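Local coordinates for protein zinc chaperone AztD (Citrobacter koseri, PDB 6CMK) that acts as a periplasmic zinc chaperone, binding zinc ions and handing one directly to the solute-binding protein AztC of the AztABCD zinc transport system, at residues B[131-136]-B[174-179]; B[259-264]-B[301-306]; B[310-315]-B[322-327]. One frame throughout, in Å; residues are numbered along the deposited sequence.

Interaction 1: residues B[131-136]-B[174-179]; sequences QGKIAQ and PYDNYA
The one charged pair here is Lys133 with Asp176, a salt bridge of 2.8 Å from Lys133 NZ to Asp176 OD1. The ammonium comes from above the carboxylate plane, about 35° out of it, and the two side chains cross at about a right angle. Bends at chi3 (-85°) and chi4 (-79°) turn the end of the lysine round, which also takes NZ back to its own segment: it donates to Gln131 OE1 at 2.9 Å, in the plane of that carbonyl and on a lone pair. A water lies between Gln131 OE1 and Asp176 OD2, 2.6 Å from the latter, so OD1 meets the lysine directly and OD2 reaches the glutamine by way of the water. Beyond the contact, Gln131 NE2 bonds to Gln295 and Asp278 of the second subunit, whose Arg279 packs on Lys133.

Van der Waals contacts make up the rest. The ring of Pro174 lies against the strand 133-136, its CB 3.8 Å from Lys133 CB, its CG 3.5 Å from Lys133 O, and its CD 3.9 Å from Ala135 CB. Further out, Lys133 CD passes 3.4 Å from Tyr175 O.

Strand 133-138 and the end of strand 172-174 with the turn after it belong to successive antiparallel sheets, and side chains rather than backbone bonds join them here, as between neighbouring blades of a beta propeller.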
loop_
_atom_site.group_PDB
_atom_site.type_symbol
_atom_site.label_atom_id
_atom_site.label_comp_id
_atom_site.label_asym_id
_atom_site.label_seq_id
_atom_site.Cartn_x
_atom_site.Cartn_y
_atom_site.Cartn_z
ATOM N N GLN B 131 -10.201 -2.602 2.980
ATOM C CA GLN B 131 -10.173 -2.584 1.513
ATOM C C GLN B 131 -11.358 -1.820 0.921
ATOM O O GLN B 131 -11.775 -2.076 -0.214
ATOM C CB GLN B 131 -10.113 -4.005 0.960
ATOM C CG GLN B 131 -8.966 -4.803 1.542
ATOM C CD GLN B 131 -8.933 -6.226 1.048
ATOM O OE1 GLN B 131 -9.973 -6.856 0.822
ATOM N NE2 GLN B 131 -7.732 -6.750 0.889
ATOM N N GLY B 132 -11.874 -0.848 1.666
ATOM C CA GLY B 132 -13.009 -0.069 1.236
ATOM C C GLY B 132 -14.343 -0.661 1.622
ATOM O O GLY B 132 -15.367 0.022 1.492
ATOM N N LYS B 133 -14.367 -1.913 2.068
ATOM C CA LYS B 133 -15.605 -2.534 2.526
ATOM C C LYS B 133 -15.850 -2.137 3.972
ATOM O O LYS B 133 -14.929 -2.170 4.791
ATOM C CB LYS B 133 -15.519 -4.054 2.421
ATOM C CG LYS B 133 -15.220 -4.589 1.019
ATOM C CD LYS B 133 -15.126 -6.104 1.035
ATOM C CE LYS B 133 -13.721 -6.580 1.423
ATOM N NZ LYS B 133 -12.784 -6.481 0.261
ATOM N N ILE B 134 -17.101 -1.789 4.294
ATOM C CA ILE B 134 -17.458 -1.258 5.613
ATOM C C ILE B 134 -18.549 -2.132 6.210
ATOM O O ILE B 134 -19.526 -2.455 5.534
ATOM C CB ILE B 134 -17.956 0.205 5.529
ATOM C CG1 ILE B 134 -16.851 1.152 5.055
ATOM C CG2 ILE B 134 -18.540 0.682 6.868
ATOM C CD1 ILE B 134 -17.400 2.390 4.383
ATOM N N ALA B 135 -18.408 -2.480 7.487
ATOM C CA ALA B 135 -19.478 -3.140 8.229
ATOM C C ALA B 135 -19.693 -2.378 9.519
ATOM O O ALA B 135 -18.776 -2.284 10.336
ATOM C CB ALA B 135 -19.143 -4.605 8.532
ATOM N N GLN B 136 -20.900 -1.839 9.703
ATOM C CA GLN B 136 -21.271 -1.133 10.922
ATOM C C GLN B 136 -22.257 -1.996 11.703
ATOM O O GLN B 136 -23.313 -2.368 11.175
ATOM C CB GLN B 136 -21.872 0.238 10.599
ATOM C CG GLN B 136 -22.386 0.999 11.819
ATOM C CD GLN B 136 -21.251 1.379 12.745
ATOM O OE1 GLN B 136 -20.312 2.064 12.335
ATOM N NE2 GLN B 136 -21.321 0.933 13.987
ATOM N N PRO B 174 -16.337 -7.344 7.082
ATOM C CA PRO B 174 -16.777 -7.417 5.686
ATOM C C PRO B 174 -15.760 -8.083 4.769
ATOM O O PRO B 174 -14.560 -7.777 4.824
ATOM C CB PRO B 174 -16.989 -5.946 5.327
ATOM C CG PRO B 174 -15.927 -5.229 6.110
ATOM C CD PRO B 174 -15.747 -6.024 7.397
ATOM N N TYR B 175 -16.239 -9.004 3.942
ATOM C CA TYR B 175 -15.442 -9.739 2.960
ATOM C C TYR B 175 -16.061 -9.577 1.573
ATOM O O TYR B 175 -17.085 -8.920 1.401
ATOM C CB TYR B 175 -15.310 -11.210 3.382
ATOM C CG TYR B 175 -14.350 -11.309 4.534
ATOM C CD1 TYR B 175 -12.990 -11.259 4.311
ATOM C CD2 TYR B 175 -14.797 -11.334 5.845
ATOM C CE1 TYR B 175 -12.095 -11.289 5.335
ATOM C CE2 TYR B 175 -13.904 -11.361 6.884
ATOM C CZ TYR B 175 -12.546 -11.333 6.625
ATOM O OH TYR B 175 -11.628 -11.336 7.650
ATOM N N ASP B 176 -15.401 -10.138 0.562
ATOM C CA ASP B 176 -15.927 -10.089 -0.799
ATOM C C ASP B 176 -17.068 -11.082 -0.907
ATOM O O ASP B 176 -16.846 -12.294 -0.832
ATOM C CB ASP B 176 -14.845 -10.418 -1.814
ATOM C CG ASP B 176 -13.703 -9.441 -1.778
ATOM O OD1 ASP B 176 -13.956 -8.240 -1.535
ATOM O OD2 ASP B 176 -12.551 -9.884 -2.006
ATOM N N ASN B 177 -18.283 -10.568 -1.064
ATOM C CA ASN B 177 -19.496 -11.361 -1.255
ATOM C C ASN B 177 -19.906 -12.125 -0.002
ATOM O O ASN B 177 -20.837 -12.952 -0.073
ATOM C CB ASN B 177 -19.325 -12.333 -2.426
ATOM C CG ASN B 177 -18.919 -11.625 -3.705
ATOM O OD1 ASN B 177 -19.559 -10.666 -4.113
ATOM N ND2 ASN B 177 -17.827 -12.072 -4.317
ATOM N N TYR B 178 -19.264 -11.851 1.138
ATOM C CA TYR B 178 -19.513 -12.529 2.405
ATOM C C TYR B 178 -19.252 -11.560 3.552
ATOM O O TYR B 178 -18.657 -10.495 3.371
ATOM C CB TYR B 178 -18.616 -13.761 2.586
ATOM C CG TYR B 178 -18.802 -14.848 1.558
ATOM C CD1 TYR B 178 -19.785 -15.816 1.718
ATOM C CD2 TYR B 178 -18.001 -14.911 0.430
ATOM C CE1 TYR B 178 -19.959 -16.815 0.778
ATOM C CE2 TYR B 178 -18.170 -15.899 -0.509
ATOM C CZ TYR B 178 -19.149 -16.848 -0.327
ATOM O OH TYR B 178 -19.322 -17.837 -1.260
ATOM N N ALA B 179 -19.695 -11.953 4.745
ATOM C CA ALA B 179 -19.291 -11.306 5.983
ATOM C C ALA B 179 -19.094 -12.384 7.034
ATOM O O ALA B 179 -19.608 -13.495 6.913
ATOM C CB ALA B 179 -20.315 -10.278 6.477
HETATM O O HOH W 1 -10.444 -8.399 -1.633
#

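Interaction 2: residues B[259-264]-B[301-306]; sequences TSTLIG and VHFVVD
Phe303 meets the 259-264 segment through its ring, which has Ile263 over one face and a carbonyl at its edge. Ile263 CD1 stands 4.1 Å from the ring centroid, 26° off the normal, a CH-pi contact, while Ile263 CG2 touches the rim at CE1, 3.7 Å away. At the edge, in the plane of the ring, Thr261 O comes within 3.8 Å of Phe303 CZ. A chi1 of 51° puts CG between the backbone N and the carbonyl carbon, and the ring beyond it reaches Ile263; outside the contact, Arg300 makes a cation-pi interaction with the ring and Ile280 packs against it.

Val304 turns its side chain away, onto Ile355 of the following sheet, and offers its backbone instead: Ile263 CD1 lies 3.7 Å from Val304 C. Strands 262-264 and 301-305 run nearly parallel, 18° between their directions, but their axes stay 6.7 Å apart, wider than a paired sheet allows. They are the first strands of consecutive four-stranded antiparallel sheets, and so the contact is one of blade against blade in the beta propeller. Thr261, at its margin, has its side chain about 7 Å from a bound zinc ion, and the carbonyl of neighbouring Ser260 accepts a hydrogen bond from the zinc ligand His216.

Val305 comes next, sliding past Ile263 in the opposite direction, its CG1 3.8 Å from Ile263 CD1. Both its methyls also rest against the carbonyl of Gly264, with Val305 CG2 3.5 Å from Gly264 O, while Tyr270 packs on the same valine from a loop.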
loop_
_atom_site.group_PDB
_atom_site.type_symbol
_atom_site.label_atom_id
_atom_site.label_comp_id
_atom_site.label_asym_id
_atom_site.label_seq_id
_atom_site.Cartn_x
_atom_site.Cartn_y
_atom_site.Cartn_z
ATOM N N THR B 259 -8.427 -12.287 26.216
ATOM C CA THR B 259 -8.399 -11.001 25.542
ATOM C C THR B 259 -9.817 -10.556 25.207
ATOM O O THR B 259 -10.618 -11.350 24.695
ATOM C CB THR B 259 -7.571 -11.095 24.258
ATOM O OG1 THR B 259 -6.221 -11.439 24.592
ATOM C CG2 THR B 259 -7.599 -9.775 23.506
ATOM N N SER B 260 -10.113 -9.285 25.479
ATOM C CA SER B 260 -11.378 -8.683 25.090
ATOM C C SER B 260 -11.219 -7.445 24.212
ATOM O O SER B 260 -12.230 -6.886 23.782
ATOM C CB SER B 260 -12.201 -8.325 26.336
ATOM O OG SER B 260 -11.507 -7.424 27.179
ATOM N N THR B 261 -9.992 -7.004 23.927
ATOM C CA THR B 261 -9.760 -5.846 23.075
ATOM C C THR B 261 -8.480 -6.093 22.294
ATOM O O THR B 261 -7.499 -6.556 22.877
ATOM C CB THR B 261 -9.614 -4.555 23.897
ATOM O OG1 THR B 261 -10.638 -4.504 24.896
ATOM C CG2 THR B 261 -9.713 -3.325 23.004
ATOM N N LEU B 262 -8.498 -5.786 20.992
ATOM C CA LEU B 262 -7.373 -6.054 20.104
ATOM C C LEU B 262 -6.996 -4.834 19.274
ATOM O O LEU B 262 -7.845 -4.012 18.918
ATOM C CB LEU B 262 -7.676 -7.182 19.121
ATOM C CG LEU B 262 -7.809 -8.589 19.665
ATOM C CD1 LEU B 262 -8.601 -9.436 18.680
ATOM C CD2 LEU B 262 -6.445 -9.184 19.942
ATOM N N ILE B 263 -5.708 -4.760 18.932
ATOM C CA ILE B 263 -5.198 -3.888 17.884
ATOM C C ILE B 263 -4.296 -4.729 16.980
ATOM O O ILE B 263 -3.796 -5.789 17.371
ATOM C CB ILE B 263 -4.422 -2.668 18.432
ATOM C CG1 ILE B 263 -3.285 -3.125 19.347
ATOM C CG2 ILE B 263 -5.367 -1.717 19.170
ATOM C CD1 ILE B 263 -2.388 -1.997 19.811
ATOM N N GLY B 264 -4.125 -4.260 15.752
ATOM C CA GLY B 264 -3.371 -4.992 14.738
ATOM C C GLY B 264 -2.256 -4.168 14.125
ATOM O O GLY B 264 -2.440 -2.988 13.816
ATOM N N VAL B 301 -4.670 1.841 30.018
ATOM C CA VAL B 301 -5.699 2.796 29.624
ATOM C C VAL B 301 -6.032 2.681 28.139
ATOM O O VAL B 301 -7.202 2.716 27.754
ATOM C CB VAL B 301 -5.243 4.233 29.972
ATOM C CG1 VAL B 301 -6.215 5.275 29.395
ATOM C CG2 VAL B 301 -5.103 4.410 31.490
ATOM N N HIS B 302 -5.011 2.552 27.294
ATOM C CA HIS B 302 -5.205 2.552 25.848
ATOM C C HIS B 302 -3.963 1.976 25.181
ATOM O O HIS B 302 -2.879 1.992 25.758
ATOM C CB HIS B 302 -5.474 3.975 25.340
ATOM C CG HIS B 302 -5.964 4.033 23.928
ATOM N ND1 HIS B 302 -5.407 4.866 22.980
ATOM C CD2 HIS B 302 -6.955 3.354 23.302
ATOM C CE1 HIS B 302 -6.050 4.708 21.833
ATOM N NE2 HIS B 302 -6.993 3.795 22.004
ATOM N N PHE B 303 -4.123 1.451 23.967
ATOM C CA PHE B 303 -2.943 1.126 23.180
ATOM C C PHE B 303 -3.228 1.325 21.695
ATOM O O PHE B 303 -4.381 1.344 21.255
ATOM C CB PHE B 303 -2.390 -0.290 23.486
ATOM C CG PHE B 303 -3.394 -1.446 23.445
ATOM C CD1 PHE B 303 -4.629 -1.367 22.824
ATOM C CD2 PHE B 303 -3.044 -2.640 24.071
ATOM C CE1 PHE B 303 -5.489 -2.466 22.818
ATOM C CE2 PHE B 303 -3.888 -3.731 24.074
ATOM C CZ PHE B 303 -5.112 -3.648 23.444
ATOM N N VAL B 304 -2.145 1.546 20.940
ATOM C CA VAL B 304 -2.205 1.711 19.486
ATOM C C VAL B 304 -0.894 1.214 18.903
ATOM O O VAL B 304 0.135 1.171 19.582
ATOM C CB VAL B 304 -2.427 3.176 19.022
ATOM C CG1 VAL B 304 -3.684 3.804 19.624
ATOM C CG2 VAL B 304 -1.194 4.047 19.325
ATOM N N VAL B 305 -0.920 0.865 17.609
ATOM C CA VAL B 305 0.309 0.498 16.921
ATOM C C VAL B 305 0.904 1.740 16.266
ATOM O O VAL B 305 0.233 2.747 16.030
ATOM C CB VAL B 305 0.097 -0.632 15.879
ATOM C CG1 VAL B 305 -0.594 -1.837 16.519
ATOM C CG2 VAL B 305 -0.676 -0.136 14.652
ATOM N N ASP B 306 2.198 1.676 15.982
ATOM C CA ASP B 306 2.843 2.719 15.200
ATOM C C ASP B 306 2.771 2.296 13.739
ATOM O O ASP B 306 3.377 1.278 13.373
ATOM C CB ASP B 306 4.284 2.922 15.635
ATOM C CG ASP B 306 4.913 4.180 15.032
ATOM O OD1 ASP B 306 4.711 4.448 13.824
ATOM O OD2 ASP B 306 5.630 4.892 15.768
#

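Interaction 3: residues B[310-315]-B[322-327]; sequences AKFAYV and LNQIDV
Val315 and Asn323 form a hydrogen-bonded antiparallel pair in which one carbonyl takes two donors. Val315 O receives Asn323 N at 2.7 Å, nearly in line with its C=O, and Asn323 ND2 at 3.1 Å from above the carbonyl plane, 45° out of it. Val315 N is answered by Asn323 O. The amide of Asn323 is fixed further by Ser335, bonded to OD1, and by Thr317, which accepts from ND2.

At the next hydrogen-bonded pair, Ala313 and Ile325 exchange backbone bonds both ways, and Val327 N donates to Lys311 O at 3.0 Å. At the non-hydrogen-bonded pairs, CA-H groups approach carbonyls already engaged by N-H donors: Phe312 CA lies 3.2 Å from Ile325 O, and Tyr314 CA comes similarly close to Asn323 O.

On the face carrying Phe312, Tyr314 and Gln324, the extended glutamine lays its amide flat over the phenyl ring, planes 11° apart, with Gln324 NE2 3.8 Å above the ring centre. Lys311 CG lies over the opposite face, offset toward the rim. Gln324 NE2 also donates to a water at 2.8 Å, which in turn donates to Tyr314 OH; the hydroxyl bonds to Asp306, and Gln324 OE1 accepts from Ser333 and Gln334. Asp326 OD1 is taken by Lys329 N.

On the other face Ala313 CB packs 4.3 Å from Ile325 CB. Such a regular ladder between strands 312-317 and 321-326 is that of a beta hairpin, here the two middle strands of a four-stranded propeller blade.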
loop_
_atom_site.group_PDB
_atom_site.type_symbol
_atom_site.label_atom_id
_atom_site.label_comp_id
_atom_site.label_asym_id
_atom_site.label_seq_id
_atom_site.Cartn_x
_atom_site.Cartn_y
_atom_site.Cartn_z
ATOM N N ALA B 310 7.057 0.097 12.081
ATOM C CA ALA B 310 6.321 -1.144 12.289
ATOM C C ALA B 310 6.806 -1.961 13.478
ATOM O O ALA B 310 6.060 -2.819 13.954
ATOM C CB ALA B 310 6.405 -2.019 11.036
ATOM N N LYS B 311 8.034 -1.761 13.948
ATOM C CA LYS B 311 8.498 -2.569 15.064
ATOM C C LYS B 311 7.931 -2.119 16.409
ATOM O O LYS B 311 8.200 -2.781 17.413
ATOM C CB LYS B 311 10.026 -2.553 15.130
ATOM C CG LYS B 311 10.641 -1.199 15.410
ATOM C CD LYS B 311 12.089 -1.314 15.863
ATOM C CE LYS B 311 12.961 -2.068 14.873
ATOM N NZ LYS B 311 13.864 -3.019 15.569
ATOM N N PHE B 312 7.159 -1.036 16.458
ATOM C CA PHE B 312 6.752 -0.441 17.724
ATOM C C PHE B 312 5.236 -0.345 17.847
ATOM O O PHE B 312 4.516 -0.188 16.854
ATOM C CB PHE B 312 7.361 0.950 17.893
ATOM C CG PHE B 312 8.847 0.926 18.113
ATOM C CD1 PHE B 312 9.374 0.307 19.228
ATOM C CD2 PHE B 312 9.712 1.509 17.205
ATOM C CE1 PHE B 312 10.736 0.266 19.442
ATOM C CE2 PHE B 312 11.079 1.474 17.410
ATOM C CZ PHE B 312 11.591 0.851 18.532
ATOM N N ALA B 313 4.769 -0.435 19.095
ATOM C CA ALA B 313 3.415 -0.059 19.481
ATOM C C ALA B 313 3.519 0.732 20.778
ATOM O O ALA B 313 4.581 0.812 21.389
ATOM C CB ALA B 313 2.502 -1.273 19.669
ATOM N N TYR B 314 2.415 1.334 21.194
ATOM C CA TYR B 314 2.412 2.150 22.404
ATOM C C TYR B 314 1.251 1.773 23.308
ATOM O O TYR B 314 0.145 1.526 22.838
ATOM C CB TYR B 314 2.329 3.646 22.066
ATOM C CG TYR B 314 3.375 4.013 21.068
ATOM C CD1 TYR B 314 4.716 3.996 21.417
ATOM C CD2 TYR B 314 3.036 4.299 19.761
ATOM C CE1 TYR B 314 5.682 4.279 20.484
ATOM C CE2 TYR B 314 3.989 4.584 18.827
ATOM C CZ TYR B 314 5.307 4.581 19.193
ATOM O OH TYR B 314 6.264 4.859 18.244
ATOM N N VAL B 315 1.521 1.725 24.610
ATOM C CA VAL B 315 0.495 1.505 25.625
ATOM C C VAL B 315 0.539 2.670 26.597
ATOM O O VAL B 315 1.620 3.065 27.051
ATOM C CB VAL B 315 0.693 0.181 26.383
ATOM C CG1 VAL B 315 -0.557 -0.144 27.203
ATOM C CG2 VAL B 315 1.036 -0.949 25.446
ATOM N N LEU B 322 3.356 6.952 29.060
ATOM C CA LEU B 322 3.311 6.320 27.752
ATOM C C LEU B 322 4.452 5.317 27.685
ATOM O O LEU B 322 5.581 5.642 28.066
ATOM C CB LEU B 322 3.442 7.371 26.650
ATOM C CG LEU B 322 3.330 6.834 25.217
ATOM C CD1 LEU B 322 1.951 6.274 24.948
ATOM C CD2 LEU B 322 3.669 7.919 24.220
ATOM N N ASN B 323 4.157 4.093 27.244
ATOM C CA ASN B 323 5.151 3.027 27.217
ATOM C C ASN B 323 5.360 2.552 25.787
ATOM O O ASN B 323 4.397 2.254 25.078
ATOM C CB ASN B 323 4.738 1.848 28.104
ATOM C CG ASN B 323 4.372 2.269 29.504
ATOM O OD1 ASN B 323 5.204 2.225 30.404
ATOM N ND2 ASN B 323 3.114 2.662 29.705
ATOM N N GLN B 324 6.616 2.494 25.375
ATOM C CA GLN B 324 6.996 2.021 24.051
ATOM C C GLN B 324 7.135 0.503 24.084
ATOM O O GLN B 324 7.891 -0.039 24.899
ATOM C CB GLN B 324 8.308 2.682 23.633
ATOM C CG GLN B 324 8.788 2.310 22.249
ATOM C CD GLN B 324 10.175 2.861 21.974
ATOM O OE1 GLN B 324 11.137 2.539 22.674
ATOM N NE2 GLN B 324 10.278 3.709 20.964
ATOM N N ILE B 325 6.399 -0.184 23.213
ATOM C CA ILE B 325 6.490 -1.633 23.076
ATOM C C ILE B 325 7.367 -1.958 21.878
ATOM O O ILE B 325 7.028 -1.613 20.740
ATOM C CB ILE B 325 5.110 -2.279 22.893
ATOM C CG1 ILE B 325 4.167 -1.877 24.022
ATOM C CG2 ILE B 325 5.259 -3.793 22.794
ATOM C CD1 ILE B 325 4.690 -2.210 25.402
ATOM N N ASP B 326 8.462 -2.669 22.133
ATOM C CA ASP B 326 9.285 -3.260 21.074
ATOM C C ASP B 326 8.687 -4.627 20.779
ATOM O O ASP B 326 8.863 -5.576 21.548
ATOM C CB ASP B 326 10.742 -3.349 21.508
ATOM C CG ASP B 326 11.643 -3.930 20.434
ATOM O OD1 ASP B 326 11.156 -4.687 19.564
ATOM O OD2 ASP B 326 12.852 -3.625 20.463
ATOM N N VAL B 327 7.957 -4.713 19.668
ATOM C CA VAL B 327 7.143 -5.889 19.383
ATOM C C VAL B 327 8.016 -7.106 19.099
ATOM O O VAL B 327 7.692 -8.227 19.505
ATOM C CB VAL B 327 6.182 -5.583 18.218
ATOM C CG1 VAL B 327 5.363 -6.798 17.851
ATOM C CG2 VAL B 327 5.256 -4.436 18.606
HETATM O O HOH W 2 8.795 4.954 18.972
#

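In the fold
From the N terminus, interaction 1 comes first and closes a loop of 37 residues that carries the last two strands of one sheet and passes into the next, tying strand 133-138 to the end of strand 172-174 and the turn after it. Interaction 2 closes a similar loop much later, joining first strands of two successive sheets, and interaction 3 then closes a short hairpin within the second of these. All three run in series, none nested or crossed. Interactions 2 and 3 meet through neighbouring strands 300-305 and 312-317, where Val304 O bonds to Tyr314 N. Interaction 1 stands apart, its centre 29 Å from that of interaction 3, on the opposite side of the chain's centre.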